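Local coordinates for protein Esterase/lipase (Uncultured bacterium, PDB 3K6K) that probably hydrolyses carboxylic ester bonds, as an esterase of the hormone-sensitive lipase family with the alpha/beta hydrolase fold, at residues Q73-D76 and G77-A80; R19-L22 and Q23-I27; S185-V188 and D189-L192. All coordinates share one frame; numbering follows the deposited sequence.

Overall arrangement
Interaction 1 lies at the surface, in the loop that follows strand 68-74. Interaction 2 is one stretch of the N-terminal helix 18-30 and is partly buried. Interaction 3 is buried, in the loop after strand 180-184 of the same sheet that holds strand 68-74. Interactions 1 and 3 sit on opposite sides of the chain's centre, their own centres about 33 Å apart. None of the three touches another. Their chemistry follows their place. Interaction 1 is mostly backbone, with one turn bond and two methyl groups. Interaction 2 adds leucine-on-phenylalanine packing to helical bonds. Interaction 3 combines a carboxylate oxygen that accepts two hydrogen bonds with a phenylalanine ring beside the probable active site.

Interaction 1 (Q73-D76 and G77-A80); sequences QATD and GAGA
A type I beta turn from Thr-75 to Ala-78 carries the chain out of strand 68-74. Its bond runs from Ala-78 N to Thr-75 O, 3.3 Å long, with an N-H...O angle of 145°. The donor stands well above the carbonyl plane of Thr-75, so the bond does not use a lone pair of that oxygen. Asp-76 and Gly-77 take the two corner positions. The side chain of Asp-76 leaves the turn already at CB, and its carboxylate lies beyond. Thr-75 turns its hydroxyl inward instead. Its OG1 sits between the backbone N and the carbonyl carbon (chi1 60°), 3.3 Å from Gly-77 N and 3.6 Å from Ala-78 N. The methyl of Ala-78 lies against the turn's own carbonyl, with CB 3.5 Å from Thr-75 O. In the alpha/beta hydrolase fold of this chain, the turn belongs to the link between strand 68-74 and strand 82-86. Strand 113-117 lies between those two strands in the sheet. Two methyl groups meet across the bend, Ala-74 CB and Ala-78 CB, at 4.4 Å. On the strand side, Ala-74 pairs through its backbone with Glu-59, and its side chain touches Thr-113. Gln-73 NE2 is hydrogen-bonded to Thr-103 OG1 on helix 96-110.

Interaction 2 (R19-L22 and Q23-I27); sequences RDFL and QLLKI
Leu-25 lays its branched end over one face of the Phe-21 ring, four residues back on helix 18-30. Its CD2 is 4.2 Å from the ring centroid and 28° off the normal, a CH-pi contact. The closest side-chain pair is Leu-25 CD2 with Phe-21 CZ, at 3.7 Å. The other methyl, Leu-25 CD1, comes to 3.9 Å from Phe-21 CE1. A chi1 of -178° swings the Phe-21 ring away from its own N and along the helix to Leu-25. Leu-24 approaches the same ring obliquely, its CD2 4.2 Å from Phe-21 CD2. A looser methyl contact joins Leu-22 CD2 and Leu-25 CD1 at 4.3 Å.

The helical backbone sets these spacings. Leu-25 N donates to Phe-21 O at 2.9 Å with an N-H...O angle of 164°. Lys-26 N likewise donates to Leu-22 O, at 2.8 Å. Gln-23 N and Leu-24 N make the same i to i+4 backbone bonds to Arg-19 O and Asp-20 O.

Beyond the helix, the Phe-21 ring meets the rings of Tyr-286 and Phe-289, and Leu-25 touches Pro-280. Leu-25 also lies near, without touching, a probable Ser-His-Glu catalytic triad of Ser-157, His-281 and Glu-251. These outer contacts place this face of helix 18-30 against loops near the probable active site. Between the side chains the contact is entirely apolar, so its hold rests on shape and burial, while the polar bonds across it are the four backbone bonds of the helix.

Interaction 3 (S185-V188 and D189-L192); sequences SPFV and DLTL
Asp-189 OD2 accepts two bonds from Thr-191: 2.7 Å from Thr-191 OG1 and 3.0 Å from Thr-191 N. Both donors come from the same face of the carboxylate. The bond to the backbone N makes an Asx turn. This Asx turn overlaps a type I beta turn from Asp-189 to Leu-192, in the loop after strand 180-184 of the alpha/beta hydrolase fold. The other oxygen, Asp-189 OD1, forms a salt bridge with Arg-194 NH1. The carboxylate is therefore held at both oxygens, which probably favours its charged form.

The turn brings two leucines onto the ring of Phe-187. Leu-190 CD1 sits over one face, 3.7 Å from the ring centroid and 14° off the normal, a nearly central CH-pi contact. Leu-192 CD2 comes to the ring edge instead, near its plane. With chi1 near trans (-176°), the Phe-187 ring extends forward along the chain, to the turn.

Phe-187 also touches residues of the probable nucleophile elbow and triad, and its backbone is hydrogen-bonded to Ser-157. An alanine at Phe-187 would keep the backbone but is likely to leave Leu-190 and Leu-192 without their shared ring and open a gap beside the probable active site. Phe-187 CZ, the ring's outermost atom, lies 3.6 Å from Leu-190 CG, and the neighbouring Phe-187 CE2 is 3.6 Å from Leu-192 CD2.

Interaction 1 (Q73-D76 and G77-A80)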
loop_
_atom_site.group_PDB
_atom_site.type_symbol
_atom_site.label_atom_id
_atom_site.label_comp_id
_atom_site.label_asym_id
_atom_site.label_seq_id
_atom_site.Cartn_x
_atom_site.Cartn_y
_atom_site.Cartn_z
ATOM N N GLN A 73 14.785 5.356 24.826
ATOM C CA GLN A 73 15.182 3.968 24.614
ATOM C C GLN A 73 16.221 3.922 23.515
ATOM O O GLN A 73 16.038 4.525 22.421
ATOM C CB GLN A 73 13.946 3.099 24.217
ATOM C CG GLN A 73 12.690 3.359 25.043
ATOM C CD GLN A 73 11.432 2.559 24.670
ATOM O OE1 GLN A 73 10.308 3.003 24.975
ATOM N NE2 GLN A 73 11.595 1.384 24.085
ATOM N N ALA A 74 17.300 3.207 23.788
ATOM C CA ALA A 74 18.421 3.111 22.870
ATOM C C ALA A 74 19.501 2.125 23.348
ATOM O O ALA A 74 19.661 1.864 24.570
ATOM C CB ALA A 74 19.037 4.460 22.686
ATOM N N THR A 75 20.256 1.618 22.412
ATOM C CA THR A 75 21.501 0.999 22.700
ATOM C C THR A 75 22.631 2.025 22.812
ATOM O O THR A 75 22.582 3.102 22.291
ATOM C CB THR A 75 21.925 -0.045 21.649
ATOM O OG1 THR A 75 22.061 0.565 20.369
ATOM C CG2 THR A 75 20.993 -1.139 21.591
ATOM N N ASP A 76 23.643 1.612 23.537
ATOM C CA ASP A 76 24.985 2.123 23.534
ATOM C C ASP A 76 25.488 2.377 22.109
ATOM O O ASP A 76 26.187 3.323 21.842
ATOM C CB ASP A 76 25.833 1.061 24.219
ATOM C CG ASP A 76 27.186 1.531 24.586
ATOM O OD1 ASP A 76 28.101 0.733 24.411
ATOM O OD2 ASP A 76 27.358 2.664 25.045
ATOM N N GLY A 77 25.138 1.528 21.181
ATOM C CA GLY A 77 25.591 1.757 19.833
ATOM C C GLY A 77 24.878 2.698 18.879
ATOM O O GLY A 77 25.185 2.687 17.725
ATOM N N ALA A 78 23.947 3.496 19.360
ATOM C CA ALA A 78 23.028 4.205 18.505
ATOM C C ALA A 78 23.574 5.372 17.744
ATOM O O ALA A 78 24.237 6.209 18.284
ATOM C CB ALA A 78 21.789 4.609 19.258
ATOM N N GLY A 79 23.216 5.412 16.471
ATOM C CA GLY A 79 23.419 6.574 15.610
ATOM C C GLY A 79 22.617 7.760 16.109
ATOM O O GLY A 79 22.136 7.750 17.231
ATOM N N ALA A 80 22.486 8.789 15.274
ATOM C CA ALA A 80 21.909 10.068 15.707
ATOM C C ALA A 80 20.455 10.266 15.275
ATOM O O ALA A 80 19.901 11.328 15.489
ATOM C CB ALA A 80 22.755 11.225 15.235
#

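Interaction 2 (R19-L22 and Q23-I27)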
loop_
_atom_site.group_PDB
_atom_site.type_symbol
_atom_site.label_atom_id
_atom_site.label_comp_id
_atom_site.label_asym_id
_atom_site.label_seq_id
_atom_site.Cartn_x
_atom_site.Cartn_y
_atom_site.Cartn_z
ATOM N N ARG A 19 -2.911 -18.905 11.978
ATOM C CA ARG A 19 -4.344 -19.141 12.194
ATOM C C ARG A 19 -4.594 -19.663 13.626
ATOM O O ARG A 19 -5.682 -19.481 14.180
ATOM C CB ARG A 19 -4.939 -20.051 11.119
ATOM C CG ARG A 19 -5.191 -19.341 9.757
ATOM C CD ARG A 19 -5.812 -20.357 8.784
ATOM N NE ARG A 19 -7.124 -20.811 9.290
ATOM C CZ ARG A 19 -7.864 -21.826 8.826
ATOM N NH1 ARG A 19 -7.479 -22.570 7.787
ATOM N NH2 ARG A 19 -9.026 -22.088 9.419
ATOM N N ASP A 20 -3.550 -20.250 14.211
ATOM C CA ASP A 20 -3.638 -20.836 15.543
ATOM C C ASP A 20 -3.559 -19.714 16.550
ATOM O O ASP A 20 -4.262 -19.755 17.540
ATOM C CB ASP A 20 -2.582 -21.958 15.779
ATOM C CG ASP A 20 -2.848 -23.183 14.880
ATOM O OD1 ASP A 20 -4.021 -23.283 14.392
ATOM O OD2 ASP A 20 -1.928 -24.022 14.608
ATOM N N PHE A 21 -2.738 -18.703 16.254
ATOM C CA PHE A 21 -2.586 -17.577 17.145
ATOM C C PHE A 21 -3.899 -16.799 17.142
ATOM O O PHE A 21 -4.324 -16.333 18.182
ATOM C CB PHE A 21 -1.415 -16.669 16.722
ATOM C CG PHE A 21 -1.179 -15.470 17.666
ATOM C CD1 PHE A 21 -1.119 -14.166 17.163
ATOM C CD2 PHE A 21 -0.997 -15.661 19.035
ATOM C CE1 PHE A 21 -0.890 -13.081 18.005
ATOM C CE2 PHE A 21 -0.775 -14.578 19.902
ATOM C CZ PHE A 21 -0.727 -13.274 19.367
ATOM N N LEU A 22 -4.531 -16.685 15.976
ATOM C CA LEU A 22 -5.852 -16.045 15.875
ATOM C C LEU A 22 -6.890 -16.704 16.779
ATOM O O LEU A 22 -7.726 -16.008 17.374
ATOM C CB LEU A 22 -6.386 -16.016 14.430
ATOM C CG LEU A 22 -5.497 -15.133 13.540
ATOM C CD1 LEU A 22 -5.873 -15.224 12.075
ATOM C CD2 LEU A 22 -5.481 -13.654 14.055
ATOM N N GLN A 23 -6.841 -18.040 16.847
ATOM C CA GLN A 23 -7.763 -18.803 17.693
ATOM C C GLN A 23 -7.444 -18.535 19.182
ATOM O O GLN A 23 -8.334 -18.463 20.008
ATOM C CB GLN A 23 -7.755 -20.306 17.343
ATOM C CG GLN A 23 -8.837 -21.123 18.092
ATOM C CD GLN A 23 -10.027 -21.569 17.204
ATOM O OE1 GLN A 23 -10.558 -22.696 17.386
ATOM N NE2 GLN A 23 -10.454 -20.701 16.268
ATOM N N LEU A 24 -6.191 -18.347 19.508
ATOM C CA LEU A 24 -5.861 -18.037 20.842
ATOM C C LEU A 24 -6.399 -16.651 21.165
ATOM O O LEU A 24 -6.996 -16.515 22.190
ATOM C CB LEU A 24 -4.395 -18.228 21.133
ATOM C CG LEU A 24 -3.818 -17.506 22.321
ATOM C CD1 LEU A 24 -4.481 -17.839 23.574
ATOM C CD2 LEU A 24 -2.350 -17.678 22.456
ATOM N N LEU A 25 -6.284 -15.679 20.258
ATOM C CA LEU A 25 -6.935 -14.369 20.434
ATOM C C LEU A 25 -8.476 -14.432 20.497
ATOM O O LEU A 25 -9.110 -13.721 21.284
ATOM C CB LEU A 25 -6.473 -13.377 19.366
ATOM C CG LEU A 25 -4.951 -13.147 19.205
ATOM C CD1 LEU A 25 -4.693 -12.179 18.069
ATOM C CD2 LEU A 25 -4.245 -12.667 20.452
ATOM N N LYS A 26 -9.088 -15.270 19.680
ATOM C CA LYS A 26 -10.545 -15.438 19.765
ATOM C C LYS A 26 -10.943 -15.844 21.194
ATOM O O LYS A 26 -11.815 -15.222 21.796
ATOM C CB LYS A 26 -10.990 -16.502 18.763
ATOM C CG LYS A 26 -12.479 -16.704 18.633
ATOM C CD LYS A 26 -12.696 -17.526 17.381
ATOM C CE LYS A 26 -14.097 -18.001 17.228
ATOM N NZ LYS A 26 -14.220 -18.306 15.776
ATOM N N ILE A 27 -10.262 -16.846 21.759
ATOM C CA ILE A 27 -10.611 -17.309 23.089
ATOM C C ILE A 27 -10.493 -16.228 24.127
ATOM O O ILE A 27 -11.366 -16.128 24.997
ATOM C CB ILE A 27 -9.816 -18.525 23.569
ATOM C CG1 ILE A 27 -9.976 -19.683 22.570
ATOM C CG2 ILE A 27 -10.328 -18.915 24.949
ATOM C CD1 ILE A 27 -8.955 -20.684 22.671
#

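Interaction 3 (S185-V188 and D189-L192)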
loop_
_atom_site.group_PDB
_atom_site.type_symbol
_atom_site.label_atom_id
_atom_site.label_comp_id
_atom_site.label_asym_id
_atom_site.label_seq_id
_atom_site.Cartn_x
_atom_site.Cartn_y
_atom_site.Cartn_z
ATOM N N SER A 185 -1.287 -0.254 11.912
ATOM C CA SER A 185 -2.739 -0.376 12.081
ATOM C C SER A 185 -3.375 0.931 12.582
ATOM O O SER A 185 -4.110 0.917 13.599
ATOM C CB SER A 185 -3.083 -1.461 13.118
ATOM O OG SER A 185 -2.684 -2.786 12.709
ATOM N N PRO A 186 -3.145 2.057 11.867
ATOM C CA PRO A 186 -3.587 3.340 12.385
ATOM C C PRO A 186 -5.111 3.470 12.579
ATOM O O PRO A 186 -5.897 2.969 11.762
ATOM C CB PRO A 186 -3.052 4.346 11.346
ATOM C CG PRO A 186 -2.778 3.588 10.166
ATOM C CD PRO A 186 -2.560 2.171 10.521
ATOM N N PHE A 187 -5.517 4.098 13.678
ATOM C CA PHE A 187 -6.954 4.364 13.965
ATOM C C PHE A 187 -7.197 5.796 13.531
ATOM O O PHE A 187 -6.748 6.728 14.188
ATOM C CB PHE A 187 -7.216 4.188 15.464
ATOM C CG PHE A 187 -8.686 4.330 15.883
ATOM C CD1 PHE A 187 -9.000 4.614 17.196
ATOM C CD2 PHE A 187 -9.736 4.112 14.972
ATOM C CE1 PHE A 187 -10.293 4.732 17.599
ATOM C CE2 PHE A 187 -11.027 4.186 15.372
ATOM C CZ PHE A 187 -11.322 4.488 16.700
ATOM N N VAL A 188 -7.858 5.980 12.392
ATOM C CA VAL A 188 -7.886 7.284 11.797
ATOM C C VAL A 188 -9.254 7.721 11.350
ATOM O O VAL A 188 -9.389 8.790 10.748
ATOM C CB VAL A 188 -6.895 7.405 10.623
ATOM C CG1 VAL A 188 -5.518 7.630 11.155
ATOM C CG2 VAL A 188 -6.966 6.190 9.699
ATOM N N ASP A 189 -10.267 6.911 11.625
ATOM C CA ASP A 189 -11.635 7.313 11.324
ATOM C C ASP A 189 -12.570 6.971 12.466
ATOM O O ASP A 189 -13.156 5.901 12.457
ATOM C CB ASP A 189 -12.135 6.611 10.088
ATOM C CG ASP A 189 -13.451 7.196 9.576
ATOM O OD1 ASP A 189 -13.856 6.873 8.449
ATOM O OD2 ASP A 189 -14.088 7.984 10.303
ATOM N N LEU A 190 -12.722 7.877 13.442
ATOM C CA LEU A 190 -13.606 7.629 14.590
ATOM C C LEU A 190 -15.079 7.592 14.273
ATOM O O LEU A 190 -15.910 7.372 15.177
ATOM C CB LEU A 190 -13.332 8.592 15.728
ATOM C CG LEU A 190 -12.187 7.972 16.541
ATOM C CD1 LEU A 190 -10.874 7.932 15.718
ATOM C CD2 LEU A 190 -11.997 8.776 17.836
ATOM N N THR A 191 -15.425 7.739 12.996
ATOM C CA THR A 191 -16.793 7.419 12.578
ATOM C C THR A 191 -17.086 5.942 12.484
ATOM O O THR A 191 -18.243 5.558 12.498
ATOM C CB THR A 191 -17.254 8.107 11.249
ATOM O OG1 THR A 191 -16.739 7.395 10.126
ATOM C CG2 THR A 191 -16.849 9.594 11.161
ATOM N N LEU A 192 -16.070 5.093 12.310
ATOM C CA LEU A 192 -16.280 3.634 12.287
ATOM C C LEU A 192 -17.412 3.133 11.370
ATOM O O LEU A 192 -18.368 2.542 11.865
ATOM C CB LEU A 192 -16.513 3.105 13.717
ATOM C CG LEU A 192 -15.496 3.502 14.829
ATOM C CD1 LEU A 192 -16.086 3.272 16.186
ATOM C CD2 LEU A 192 -14.222 2.691 14.743
#